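Local coordinates for sporulation-control protein spo0M (Bacillus subtilis, PDB 5CL2) that controls the expression of spo0A and is needed for the cell to pass morphological stage 0 of sporulation, at residues A39-Y44 with S76-P81; I45-S50 with V106-D111; P98-K103 with I126-H131; D183-I188 with F200-R205. One frame throughout, in Å; residues are numbered along the deposited sequence.

Interaction 1: residues A39-Y44 with S76-P81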
loop_
_atom_site.group_PDB
_atom_site.type_symbol
_atom_site.label_atom_id
_atom_site.label_comp_id
_atom_site.label_asym_id
_atom_site.label_seq_id
_atom_site.Cartn_x
_atom_site.Cartn_y
_atom_site.Cartn_z
ATOM N N ALA A 39 5.308 1.894 42.707
ATOM C CA ALA A 39 4.147 2.126 41.863
ATOM C C ALA A 39 4.603 2.868 40.613
ATOM O O ALA A 39 5.505 3.708 40.663
ATOM C CB ALA A 39 3.084 2.906 42.596
ATOM N N GLN A 40 4.065 2.511 39.460
ATOM C CA GLN A 40 4.479 3.251 38.272
ATOM C C GLN A 40 3.325 3.700 37.409
ATOM O O GLN A 40 2.233 3.118 37.437
ATOM C CB GLN A 40 5.476 2.443 37.449
ATOM C CG GLN A 40 6.693 1.979 38.226
ATOM C CD GLN A 40 7.718 1.303 37.348
ATOM O OE1 GLN A 40 7.508 0.176 36.910
ATOM N NE2 GLN A 40 8.836 1.981 37.088
ATOM N N ASP A 41 3.591 4.762 36.655
ATOM C CA ASP A 41 2.632 5.338 35.727
ATOM C C ASP A 41 2.927 4.817 34.342
ATOM O O ASP A 41 3.981 5.102 33.780
ATOM C CB ASP A 41 2.702 6.860 35.739
ATOM C CG ASP A 41 2.140 7.464 37.014
ATOM O OD1 ASP A 41 1.170 6.907 37.595
ATOM O OD2 ASP A 41 2.688 8.502 37.437
ATOM N N ILE A 42 1.992 4.043 33.809
ATOM C CA ILE A 42 2.104 3.478 32.485
ATOM C C ILE A 42 1.370 4.340 31.440
ATOM O O ILE A 42 0.175 4.587 31.564
ATOM C CB ILE A 42 1.578 2.043 32.494
ATOM C CG1 ILE A 42 2.610 1.168 33.237
ATOM C CG2 ILE A 42 1.312 1.563 31.033
ATOM C CD1 ILE A 42 2.069 -0.094 33.867
ATOM N N ARG A 43 2.088 4.797 30.416
ATOM C CA ARG A 43 1.485 5.692 29.409
ATOM C C ARG A 43 0.582 4.935 28.433
ATOM O O ARG A 43 -0.520 5.381 28.141
ATOM C CB ARG A 43 2.587 6.459 28.678
ATOM C CG ARG A 43 3.341 7.385 29.650
ATOM C CD ARG A 43 4.182 8.445 28.984
ATOM N NE ARG A 43 4.989 7.896 27.898
ATOM C CZ ARG A 43 5.479 8.619 26.896
ATOM N NH1 ARG A 43 5.245 9.926 26.850
ATOM N NH2 ARG A 43 6.216 8.036 25.951
ATOM N N TYR A 44 0.979 3.738 28.028
ATOM C CA TYR A 44 0.168 2.967 27.102
ATOM C C TYR A 44 0.770 1.586 26.928
ATOM O O TYR A 44 1.934 1.377 27.234
ATOM C CB TYR A 44 0.080 3.679 25.709
ATOM C CG TYR A 44 1.425 3.793 25.012
ATOM C CD1 TYR A 44 1.960 2.709 24.314
ATOM C CD2 TYR A 44 2.169 4.980 25.052
ATOM C CE1 TYR A 44 3.192 2.792 23.683
ATOM C CE2 TYR A 44 3.424 5.071 24.409
ATOM C CZ TYR A 44 3.919 3.965 23.728
ATOM O OH TYR A 44 5.155 3.990 23.091
ATOM N N SER A 76 -3.143 5.115 29.305
ATOM C CA SER A 76 -2.502 5.368 30.571
ATOM C C SER A 76 -3.257 4.846 31.821
ATOM O O SER A 76 -4.492 4.854 31.869
ATOM C CB SER A 76 -2.244 6.872 30.674
ATOM O OG SER A 76 -3.460 7.571 30.850
ATOM N N PHE A 77 -2.490 4.302 32.770
ATOM C CA PHE A 77 -3.003 3.906 34.085
ATOM C C PHE A 77 -1.842 3.792 35.070
ATOM O O PHE A 77 -0.700 3.656 34.664
ATOM C CB PHE A 77 -3.773 2.577 34.014
ATOM C CG PHE A 77 -2.898 1.364 33.744
ATOM C CD1 PHE A 77 -2.530 1.024 32.434
ATOM C CD2 PHE A 77 -2.494 0.536 34.785
ATOM C CE1 PHE A 77 -1.746 -0.098 32.175
ATOM C CE2 PHE A 77 -1.705 -0.583 34.535
ATOM C CZ PHE A 77 -1.328 -0.898 33.214
ATOM N N THR A 78 -2.124 3.843 36.363
ATOM C CA THR A 78 -1.077 3.626 37.357
ATOM C C THR A 78 -1.189 2.221 37.918
ATOM O O THR A 78 -2.285 1.740 38.217
ATOM C CB THR A 78 -1.139 4.664 38.473
ATOM O OG1 THR A 78 -0.911 5.952 37.900
ATOM C CG2 THR A 78 -0.045 4.427 39.488
ATOM N N ILE A 79 -0.053 1.542 37.998
ATOM C CA ILE A 79 -0.042 0.188 38.501
ATOM C C ILE A 79 0.641 0.220 39.856
ATOM O O ILE A 79 1.737 0.810 39.999
ATOM C CB ILE A 79 0.654 -0.794 37.508
ATOM C CG1 ILE A 79 0.368 -2.244 37.895
ATOM C CG2 ILE A 79 2.144 -0.487 37.350
ATOM C CD1 ILE A 79 0.737 -3.219 36.854
ATOM N N GLN A 80 0.005 -0.414 40.849
ATOM C CA GLN A 80 0.551 -0.408 42.206
ATOM C C GLN A 80 1.479 -1.592 42.359
ATOM O O GLN A 80 1.454 -2.509 41.522
ATOM C CB GLN A 80 -0.568 -0.491 43.276
ATOM C CG GLN A 80 -1.614 0.596 43.209
ATOM C CD GLN A 80 -1.006 1.966 43.382
ATOM O OE1 GLN A 80 -0.190 2.190 44.283
ATOM N NE2 GLN A 80 -1.352 2.883 42.482
ATOM N N PRO A 81 2.325 -1.568 43.413
ATOM C CA PRO A 81 3.346 -2.608 43.549
ATOM C C PRO A 81 2.772 -4.016 43.569
ATOM O O PRO A 81 1.842 -4.289 44.329
ATOM C CB PRO A 81 4.044 -2.266 44.862
ATOM C CG PRO A 81 3.616 -0.904 45.221
ATOM C CD PRO A 81 2.599 -0.411 44.282
#
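Gln40 and Ile79 form an antiparallel hydrogen-bonded pair at the open end of a long hairpin: Gln40 N donates to Ile79 O at 2.9 Å and Ile79 N donates back to Gln40 O. Ile42 and Phe77 repeat the pattern, Ile42 N reaching Phe77 O at 2.9 Å and Phe77 N returning to Ile42 O. Next to this second pair, Ser76 CA comes 3.0 Å from Ile42 O in a CA-H...O contact.

The apolar contacts lie on the face that carries Gln40, Ile42, Phe77 and Ile79. Phe77 CG sits between its own backbone N and carbonyl carbon (chi1 70°), and Ile42 covers one side of the ring in a CH-pi contact, its CB 4.2 Å from the ring centroid and offset toward the rim. Ile42 CD1 reaches further, touching Phe77 CZ at 3.6 Å and Ile79 CG2 at 3.5 Å. The rings of His85 and Phe87 also meet Phe77. An alanine here would probably leave CG2 and CD1 of Ile42 without their aromatic neighbour and open a gap beside His85 and Phe87.

The polar contact is on the other face, where Asp41 and Thr78 lie side by side. Thr78 OG1 is placed to donate to Asp41 OD1, but the modelled 2.3 Å is too short to be taken literally. Arg43 NE forms a salt bridge with Asp113.

The chemistry thus divides by face: Ile42, Phe77 and Ile79 pack toward strand 84-92, while Asp41 and Thr78 are exposed, so the hydrophobic contact is one-sided at this outer end of the sheet.

Interaction 2: residues I45-S50 with V106-D111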
loop_
_atom_site.group_PDB
_atom_site.type_symbol
_atom_site.label_atom_id
_atom_site.label_comp_id
_atom_site.label_asym_id
_atom_site.label_seq_id
_atom_site.Cartn_x
_atom_site.Cartn_y
_atom_site.Cartn_z
ATOM N N ILE A 45 -0.024 0.664 26.388
ATOM C CA ILE A 45 0.482 -0.611 25.908
ATOM C C ILE A 45 0.093 -0.778 24.428
ATOM O O ILE A 45 -1.110 -0.813 24.087
ATOM C CB ILE A 45 -0.070 -1.799 26.720
ATOM C CG1 ILE A 45 0.219 -1.628 28.219
ATOM C CG2 ILE A 45 0.485 -3.134 26.189
ATOM C CD1 ILE A 45 -0.414 -2.714 29.052
ATOM N N ASP A 46 1.121 -0.876 23.578
ATOM C CA ASP A 46 0.987 -1.088 22.129
ATOM C C ASP A 46 1.440 -2.493 21.779
ATOM O O ASP A 46 2.310 -3.070 22.456
ATOM C CB ASP A 46 1.827 -0.080 21.311
ATOM C CG ASP A 46 1.185 1.314 21.225
ATOM O OD1 ASP A 46 0.009 1.477 21.620
ATOM O OD2 ASP A 46 1.889 2.270 20.821
ATOM N N LEU A 47 0.819 -3.040 20.739
ATOM C CA LEU A 47 1.240 -4.279 20.099
ATOM C C LEU A 47 1.713 -3.942 18.689
ATOM O O LEU A 47 1.122 -3.083 18.025
ATOM C CB LEU A 47 0.086 -5.273 19.991
ATOM C CG LEU A 47 -0.219 -6.140 21.210
ATOM C CD1 LEU A 47 -0.857 -7.444 20.776
ATOM C CD2 LEU A 47 0.992 -6.333 22.115
ATOM N N GLN A 48 2.758 -4.625 18.231
ATOM C CA GLN A 48 3.253 -4.446 16.866
ATOM C C GLN A 48 3.487 -5.780 16.213
ATOM O O GLN A 48 4.137 -6.652 16.790
ATOM C CB GLN A 48 4.564 -3.669 16.815
ATOM C CG GLN A 48 4.670 -2.526 17.773
ATOM C CD GLN A 48 5.249 -1.299 17.097
ATOM O OE1 GLN A 48 6.175 -1.401 16.279
ATOM N NE2 GLN A 48 4.690 -0.125 17.419
ATOM N N LEU A 49 3.013 -5.901 14.976
ATOM C CA LEU A 49 3.301 -7.061 14.142
ATOM C C LEU A 49 4.445 -6.638 13.224
ATOM O O LEU A 49 4.378 -5.603 12.579
ATOM C CB LEU A 49 2.061 -7.497 13.357
ATOM C CG LEU A 49 2.082 -8.855 12.646
ATOM C CD1 LEU A 49 1.917 -10.025 13.631
ATOM C CD2 LEU A 49 1.025 -8.905 11.558
ATOM N N SER A 50 5.529 -7.401 13.218
ATOM C CA SER A 50 6.674 -6.991 12.430
ATOM C C SER A 50 7.412 -8.142 11.783
ATOM O O SER A 50 7.249 -9.314 12.135
ATOM C CB SER A 50 7.665 -6.210 13.271
ATOM O OG SER A 50 8.185 -7.053 14.267
ATOM N N VAL A 106 7.964 -13.578 11.543
ATOM C CA VAL A 106 6.922 -12.630 11.918
ATOM C C VAL A 106 6.763 -12.669 13.434
ATOM O O VAL A 106 6.566 -13.731 14.030
ATOM C CB VAL A 106 5.575 -12.953 11.277
ATOM C CG1 VAL A 106 4.510 -12.014 11.817
ATOM C CG2 VAL A 106 5.667 -12.849 9.767
ATOM N N ALA A 107 6.865 -11.507 14.057
ATOM C CA ALA A 107 6.792 -11.422 15.491
ATOM C C ALA A 107 5.718 -10.433 15.943
ATOM O O ALA A 107 5.518 -9.403 15.311
ATOM C CB ALA A 107 8.159 -11.036 16.056
ATOM N N VAL A 108 5.037 -10.773 17.034
ATOM C CA VAL A 108 4.189 -9.847 17.792
ATOM C C VAL A 108 5.006 -9.245 18.940
ATOM O O VAL A 108 5.532 -9.953 19.788
ATOM C CB VAL A 108 2.935 -10.541 18.345
ATOM C CG1 VAL A 108 2.183 -9.617 19.269
ATOM C CG2 VAL A 108 2.046 -11.034 17.184
ATOM N N VAL A 109 5.173 -7.935 18.911
ATOM C CA VAL A 109 5.986 -7.234 19.884
ATOM C C VAL A 109 5.107 -6.377 20.770
ATOM O O VAL A 109 4.309 -5.589 20.282
ATOM C CB VAL A 109 7.029 -6.347 19.191
ATOM C CG1 VAL A 109 7.780 -5.496 20.192
ATOM C CG2 VAL A 109 7.981 -7.197 18.347
ATOM N N THR A 110 5.249 -6.560 22.078
ATOM C CA THR A 110 4.536 -5.775 23.060
ATOM C C THR A 110 5.453 -4.667 23.533
ATOM O O THR A 110 6.595 -4.913 23.911
ATOM C CB THR A 110 4.079 -6.636 24.246
ATOM O OG1 THR A 110 3.237 -7.694 23.767
ATOM C CG2 THR A 110 3.302 -5.792 25.275
ATOM N N ASP A 111 4.949 -3.444 23.459
ATOM C CA ASP A 111 5.629 -2.255 23.951
ATOM C C ASP A 111 4.826 -1.655 25.118
ATOM O O ASP A 111 3.747 -1.103 24.919
ATOM C CB ASP A 111 5.794 -1.256 22.783
ATOM C CG ASP A 111 6.350 0.094 23.209
ATOM O OD1 ASP A 111 7.121 0.174 24.203
ATOM O OD2 ASP A 111 6.045 1.082 22.504
#
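Leu49 meets Val106 and Val108 through one methyl: its CG is anti to the backbone N (chi1 -168°), and chi2 of 75° then puts CD1 between the two valines, 3.7 Å from Val106 CG1 and 3.7 Å from Val108 CG2. Leu47 turns the other way, with CG anti to the carbonyl carbon (chi1 -83°). Its two methyls divide the work, CD1 resting 4.0 Å from Val108 CG1 and CD2 pressing on Thr110 OG1 at 3.1 Å, a tight approach of carbon to oxygen. The same Thr110 hydroxyl is hydrogen-bonded to Thr14 OG1, and Thr14 together with Asp122 and Asp124 forms the sodium site, so Thr110 is a second-shell neighbour of the metal.

The backbones are stitched by six hydrogen bonds, two in each of the pairs Asp46 with Asp111, Gln48 with Val109 and Ser50 with Ala107. The Gln48 pair is the closest, both its bonds measuring 2.7 Å from N to O (Gln48 N to Val109 O, Val109 N to Gln48 O). Asp46 and Asp111 bring two carboxylates together on one face, OD2 of Asp46 lying 4.6 Å from OD2 of Asp111. Their repulsion is likely to be eased by separate partners, since Asp46 has a salt bridge to Arg72 and Asp111 a hydrogen bond to Tyr44.

On the opposite face Ile45 and Leu47 pack against Phe87 and Phe89 of strand 84-92, which belongs to a second sheet. Two mainly antiparallel sheets facing each other, with aliphatic and aromatic side chains between them, make a beta sandwich, consistent with the arrestin N-terminal-like relationship of the family.

Interaction 3: residues P98-K103 with I126-H131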
loop_
_atom_site.group_PDB
_atom_site.type_symbol
_atom_site.label_atom_id
_atom_site.label_comp_id
_atom_site.label_asym_id
_atom_site.label_seq_id
_atom_site.Cartn_x
_atom_site.Cartn_y
_atom_site.Cartn_z
ATOM N N PRO A 98 3.589 -11.648 5.538
ATOM C CA PRO A 98 4.339 -12.685 4.825
ATOM C C PRO A 98 4.134 -14.040 5.476
ATOM O O PRO A 98 3.802 -14.118 6.667
ATOM C CB PRO A 98 5.797 -12.262 4.998
ATOM C CG PRO A 98 5.764 -10.948 5.738
ATOM C CD PRO A 98 4.464 -10.874 6.425
ATOM N N ILE A 99 4.325 -15.090 4.689
ATOM C CA ILE A 99 4.222 -16.473 5.135
ATOM C C ILE A 99 5.514 -16.845 5.848
ATOM O O ILE A 99 6.598 -16.472 5.387
ATOM C CB ILE A 99 3.964 -17.419 3.929
ATOM C CG1 ILE A 99 2.548 -17.218 3.395
ATOM C CG2 ILE A 99 4.203 -18.879 4.287
ATOM C CD1 ILE A 99 2.392 -17.633 1.926
ATOM N N THR A 100 5.419 -17.576 6.960
ATOM C CA THR A 100 6.633 -17.902 7.690
ATOM C C THR A 100 7.163 -19.198 7.120
ATOM O O THR A 100 6.714 -20.293 7.471
ATOM C CB THR A 100 6.370 -18.068 9.203
ATOM O OG1 THR A 100 6.110 -16.788 9.790
ATOM C CG2 THR A 100 7.575 -18.670 9.884
ATOM N N VAL A 101 8.173 -19.046 6.273
ATOM C CA VAL A 101 8.822 -20.151 5.593
ATOM C C VAL A 101 10.154 -19.572 5.156
ATOM O O VAL A 101 10.282 -18.348 5.035
ATOM C CB VAL A 101 8.006 -20.684 4.410
ATOM C CG1 VAL A 101 8.028 -19.700 3.249
ATOM C CG2 VAL A 101 8.545 -22.024 3.956
ATOM N N GLY A 102 11.139 -20.434 4.919
ATOM C CA GLY A 102 12.475 -19.971 4.606
ATOM C C GLY A 102 13.083 -19.152 5.733
ATOM O O GLY A 102 13.163 -19.593 6.891
ATOM N N LYS A 103 13.532 -17.953 5.389
ATOM C CA LYS A 103 14.203 -17.085 6.343
ATOM C C LYS A 103 13.258 -16.070 7.046
ATOM O O LYS A 103 13.666 -15.349 7.963
ATOM C CB LYS A 103 15.347 -16.362 5.623
ATOM C CG LYS A 103 16.732 -16.907 5.986
ATOM C CD LYS A 103 17.832 -16.126 5.284
ATOM C CE LYS A 103 19.168 -16.243 6.024
ATOM N NZ LYS A 103 19.494 -17.629 6.440
ATOM N N ILE A 126 5.125 -15.568 15.758
ATOM C CA ILE A 126 4.019 -16.342 15.216
ATOM C C ILE A 126 4.372 -16.986 13.884
ATOM O O ILE A 126 5.197 -16.483 13.110
ATOM C CB ILE A 126 2.750 -15.489 15.058
ATOM C CG1 ILE A 126 2.967 -14.338 14.092
ATOM C CG2 ILE A 126 2.344 -14.914 16.384
ATOM C CD1 ILE A 126 1.658 -13.736 13.599
ATOM N N PHE A 127 3.815 -18.165 13.657
ATOM C CA PHE A 127 4.023 -18.810 12.385
ATOM C C PHE A 127 2.843 -18.385 11.529
ATOM O O PHE A 127 1.688 -18.517 11.948
ATOM C CB PHE A 127 4.127 -20.330 12.535
ATOM C CG PHE A 127 5.277 -20.769 13.416
ATOM C CD1 PHE A 127 6.573 -20.819 12.923
ATOM C CD2 PHE A 127 5.059 -21.133 14.739
ATOM C CE1 PHE A 127 7.624 -21.211 13.731
ATOM C CE2 PHE A 127 6.109 -21.531 15.553
ATOM C CZ PHE A 127 7.393 -21.574 15.047
ATOM N N VAL A 128 3.137 -17.843 10.347
ATOM C CA VAL A 128 2.096 -17.413 9.418
ATOM C C VAL A 128 2.009 -18.377 8.254
ATOM O O VAL A 128 2.920 -18.454 7.431
ATOM C CB VAL A 128 2.359 -16.013 8.881
ATOM C CG1 VAL A 128 1.297 -15.647 7.863
ATOM C CG2 VAL A 128 2.412 -15.010 10.034
ATOM N N GLU A 129 0.912 -19.120 8.190
ATOM C CA GLU A 129 0.756 -20.146 7.168
ATOM C C GLU A 129 0.322 -19.608 5.822
ATOM O O GLU A 129 -0.303 -18.556 5.745
ATOM C CB GLU A 129 -0.246 -21.197 7.623
ATOM C CG GLU A 129 0.210 -22.001 8.815
ATOM C CD GLU A 129 -0.815 -23.031 9.195
ATOM O OE1 GLU A 129 -1.964 -22.638 9.506
ATOM O OE2 GLU A 129 -0.474 -24.232 9.173
ATOM N N ALA A 130 0.658 -20.337 4.761
ATOM C CA ALA A 130 0.140 -19.990 3.451
ATOM C C ALA A 130 -1.376 -20.075 3.435
ATOM O O ALA A 130 -1.965 -21.077 3.820
ATOM C CB ALA A 130 0.730 -20.895 2.373
ATOM N N HIS A 131 -1.996 -19.001 2.985
ATOM C CA HIS A 131 -3.419 -18.979 2.748
ATOM C C HIS A 131 -3.708 -20.028 1.674
ATOM O O HIS A 131 -2.909 -20.209 0.752
ATOM C CB HIS A 131 -3.824 -17.564 2.323
ATOM C CG HIS A 131 -5.270 -17.392 1.990
ATOM N ND1 HIS A 131 -5.822 -17.864 0.816
ATOM C CD2 HIS A 131 -6.264 -16.738 2.632
ATOM C CE1 HIS A 131 -7.100 -17.540 0.771
ATOM N NE2 HIS A 131 -7.394 -16.854 1.864
#
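Val128 O is gripped by two neighbouring residues of the loop: Thr100 N donates to it at 2.7 Å, in the carbonyl plane and on a lone pair, and Ile99 CA makes a CA-H...O contact with it at 3.3 Å. The bond from Thr100 is nearly straight, 166° at the hydrogen. The threonine side chain answers for the other half of the same residue, its OG1 accepting a weak bond from Val128 N at 3.2 Å. That hydroxyl is where it needs to be because OG1 lies anti to the carbonyl carbon (chi1 -72°), and the same rotamer puts CG2 at the edge of the Phe127 ring, near its plane, 3.9 Å from Phe127 CD1.

Strand 120-128 belongs to the mixed sheet of a beta sandwich, consistent with the arrestin-like family. Ile126 bonds there to Val106, and the 98-103 loop takes over that side at Val128, level with the chain before strand 106-114 begins. Phe127 bonds on the other side to Asp19 and Tyr21.

Val128 packs against the loop, its CG1 3.2 Å from Pro98 O and its flank against Val106. Further along, Ile99 CD1 touches Ala130 CB at 3.7 Å. Ile99 also contacts the C-terminal antiparallel sheet containing strand 165-173: its N is bonded to Gln167 OE1 and its side chain touches Phe169. His131 is the N-cap of helix 132-143, its ND1 accepting from Trp133 N.

Interaction 4: residues D183-I188 with F200-R205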
loop_
_atom_site.group_PDB
_atom_site.type_symbol
_atom_site.label_atom_id
_atom_site.label_comp_id
_atom_site.label_asym_id
_atom_site.label_seq_id
_atom_site.Cartn_x
_atom_site.Cartn_y
_atom_site.Cartn_z
ATOM N N ASP A 183 16.679 -21.278 -15.194
ATOM C CA ASP A 183 17.415 -21.710 -14.012
ATOM C C ASP A 183 16.543 -21.612 -12.754
ATOM O O ASP A 183 16.572 -22.496 -11.886
ATOM C CB ASP A 183 18.693 -20.906 -13.905
ATOM C CG ASP A 183 19.619 -21.199 -15.057
ATOM O OD1 ASP A 183 19.380 -22.219 -15.738
ATOM O OD2 ASP A 183 20.557 -20.423 -15.306
ATOM N N GLU A 184 15.731 -20.564 -12.653
ATOM C CA GLU A 184 14.712 -20.600 -11.621
ATOM C C GLU A 184 13.573 -19.639 -11.897
ATOM O O GLU A 184 13.726 -18.682 -12.652
ATOM C CB GLU A 184 15.354 -20.340 -10.216
ATOM C CG GLU A 184 15.856 -18.933 -9.974
ATOM C CD GLU A 184 17.152 -18.627 -10.700
ATOM O OE1 GLU A 184 18.047 -19.484 -10.717
ATOM O OE2 GLU A 184 17.291 -17.527 -11.275
ATOM N N LEU A 185 12.450 -19.912 -11.230
ATOM C CA LEU A 185 11.220 -19.146 -11.312
ATOM C C LEU A 185 10.949 -18.341 -10.012
ATOM O O LEU A 185 11.188 -18.829 -8.926
ATOM C CB LEU A 185 10.058 -20.098 -11.578
ATOM C CG LEU A 185 8.660 -19.503 -11.531
ATOM C CD1 LEU A 185 8.445 -18.572 -12.710
ATOM C CD2 LEU A 185 7.641 -20.615 -11.475
ATOM N N GLU A 186 10.456 -17.115 -10.138
ATOM C CA GLU A 186 10.144 -16.282 -8.992
ATOM C C GLU A 186 8.703 -15.835 -9.074
ATOM O O GLU A 186 8.283 -15.309 -10.111
ATOM C CB GLU A 186 11.054 -15.051 -8.940
ATOM C CG GLU A 186 12.501 -15.328 -8.515
ATOM C CD GLU A 186 13.398 -15.742 -9.680
ATOM O OE1 GLU A 186 13.125 -15.396 -10.860
ATOM O OE2 GLU A 186 14.401 -16.410 -9.402
ATOM N N LEU A 187 7.969 -16.011 -7.972
ATOM C CA LEU A 187 6.579 -15.597 -7.847
ATOM C C LEU A 187 6.412 -14.638 -6.677
ATOM O O LEU A 187 7.053 -14.782 -5.622
ATOM C CB LEU A 187 5.646 -16.800 -7.657
ATOM C CG LEU A 187 5.625 -17.905 -8.730
ATOM C CD1 LEU A 187 4.372 -18.773 -8.643
ATOM C CD2 LEU A 187 5.819 -17.352 -10.138
ATOM N N ILE A 188 5.585 -13.628 -6.892
ATOM C CA ILE A 188 5.125 -12.778 -5.814
ATOM C C ILE A 188 3.611 -12.876 -5.726
ATOM O O ILE A 188 2.913 -12.697 -6.728
ATOM C CB ILE A 188 5.527 -11.311 -6.024
ATOM C CG1 ILE A 188 7.037 -11.157 -5.981
ATOM C CG2 ILE A 188 4.881 -10.404 -4.954
ATOM C CD1 ILE A 188 7.489 -9.847 -6.606
ATOM N N PHE A 200 5.207 -12.863 -12.023
ATOM C CA PHE A 200 6.085 -13.917 -12.513
ATOM C C PHE A 200 7.367 -13.288 -12.994
ATOM O O PHE A 200 7.351 -12.245 -13.639
ATOM C CB PHE A 200 5.439 -14.692 -13.670
ATOM C CG PHE A 200 4.196 -15.442 -13.288
ATOM C CD1 PHE A 200 2.983 -14.777 -13.143
ATOM C CD2 PHE A 200 4.224 -16.813 -13.122
ATOM C CE1 PHE A 200 1.837 -15.462 -12.814
ATOM C CE2 PHE A 200 3.074 -17.504 -12.792
ATOM C CZ PHE A 200 1.877 -16.821 -12.634
ATOM N N GLU A 201 8.483 -13.925 -12.695
ATOM C CA GLU A 201 9.741 -13.485 -13.261
ATOM C C GLU A 201 10.628 -14.740 -13.360
ATOM O O GLU A 201 10.346 -15.737 -12.697
ATOM C CB GLU A 201 10.298 -12.339 -12.405
ATOM C CG GLU A 201 11.606 -11.706 -12.806
ATOM C CD GLU A 201 11.597 -10.948 -14.111
ATOM O OE1 GLU A 201 10.990 -9.866 -14.218
ATOM O OE2 GLU A 201 12.268 -11.437 -15.019
ATOM N N VAL A 202 11.632 -14.746 -14.239
ATOM C CA VAL A 202 12.501 -15.910 -14.343
ATOM C C VAL A 202 13.950 -15.473 -14.285
ATOM O O VAL A 202 14.272 -14.337 -14.634
ATOM C CB VAL A 202 12.278 -16.725 -15.655
ATOM C CG1 VAL A 202 10.792 -17.081 -15.827
ATOM C CG2 VAL A 202 12.781 -15.955 -16.847
ATOM N N ASP A 203 14.805 -16.371 -13.797
ATOM C CA ASP A 203 16.261 -16.210 -13.872
ATOM C C ASP A 203 16.778 -14.957 -13.159
ATOM O O ASP A 203 17.828 -14.432 -13.524
ATOM C CB ASP A 203 16.744 -16.183 -15.348
ATOM C CG ASP A 203 16.612 -17.544 -16.061
ATOM O OD1 ASP A 203 16.503 -18.591 -15.376
ATOM O OD2 ASP A 203 16.677 -17.571 -17.322
ATOM N N ARG A 204 16.094 -14.520 -12.101
ATOM C CA ARG A 204 16.588 -13.391 -11.301
ATOM C C ARG A 204 17.918 -13.726 -10.622
ATOM O O ARG A 204 18.830 -12.887 -10.600
ATOM C CB ARG A 204 15.534 -12.963 -10.269
ATOM C CG ARG A 204 14.496 -11.988 -10.863
ATOM C CD ARG A 204 13.353 -11.681 -9.891
ATOM N NE ARG A 204 13.801 -11.095 -8.626
ATOM C CZ ARG A 204 14.147 -9.822 -8.481
ATOM N NH1 ARG A 204 14.108 -8.991 -9.517
ATOM N NH2 ARG A 204 14.532 -9.380 -7.298
ATOM N N ARG A 205 18.063 -14.948 -10.112
ATOM C CA ARG A 205 19.329 -15.310 -9.477
ATOM C C ARG A 205 20.417 -15.414 -10.515
ATOM O O ARG A 205 21.513 -14.910 -10.288
ATOM C CB ARG A 205 19.260 -16.649 -8.716
ATOM C CG ARG A 205 18.261 -16.699 -7.582
ATOM C CD ARG A 205 18.190 -15.357 -6.871
ATOM N NE ARG A 205 16.824 -15.160 -6.414
ATOM C CZ ARG A 205 16.208 -13.986 -6.420
ATOM N NH1 ARG A 205 16.827 -12.894 -6.858
ATOM N NH2 ARG A 205 14.963 -13.916 -6.005
#
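Asp203 OD1 takes two backbone donors from the 183-188 segment: Asp183 N at 2.7 Å, on the syn lone pair, and Glu184 N, weakly, at 3.5 Å. Asp203 N gives an almost straight bond (177° at the hydrogen) to Glu184 O. Glu184 OE2 accepts from Arg205 N at 2.9 Å, a bent and weak bond, and more convincingly from Ala206 N. Each acid serves amides on the other arm of the hairpin, Asp203 those before strand 185-191 and Glu184 those after strand 195-202.

The regular part is an antiparallel beta hairpin of strands 185-191 and 195-202, in which Glu186 and Glu201 form a hydrogen-bonded pair: Glu186 N to Glu201 O at 2.9 Å, Glu201 N back to Glu186 O. On the face of Leu185, Leu187, Phe200 and Val202, Leu187 CD2 meets Phe200 CD2 at 3.4 Å, and helix 236-248 packs over this side.

On the opposite face the Glu186 chain bends at chi2 (86°), and its carboxylate lies beside Arg204. OE1 accepts a weak bond from Arg204 N at 3.3 Å, while OE2 sits over a face of the Arg205 guanidinium, 4.0 Å from NE, by charge attraction alone. An alanine in place of Glu186 would probably leave Arg204 N without this acceptor, take a negative charge from beside Arg205 and open a gap next to Arg204 CB.

The arginine ends are satisfied elsewhere: Arg204 NE by a salt bridge with Glu168 and NH2 by a hydrogen bond to Gly211 O, with Trp212 in cation-pi contact; Arg205 by Glu168 and Glu170. Glu201 bonds to Tyr217 and Arg207.

From the N terminus, interaction 1 comes first, closing the hairpin of strands 40-57 and 60-79 at its open end. Interaction 2 starts on the same first strand, inside that loop, and closes only at 106-111, so the two cross; it sets strand 106-114 beside 40-57 on the side away from 60-79. Interaction 3 opens at 98-103, before interaction 2 has closed, and ends at 126-131, crossing it in turn and bringing the loop to the end of the same sheet. Interactions 1 and 3 are in series. Interaction 4 follows all of them, a short hairpin in the separate antiparallel sheet formed by strands 146-155 to 224-229, its nearest atoms about 9 Å from interaction 3.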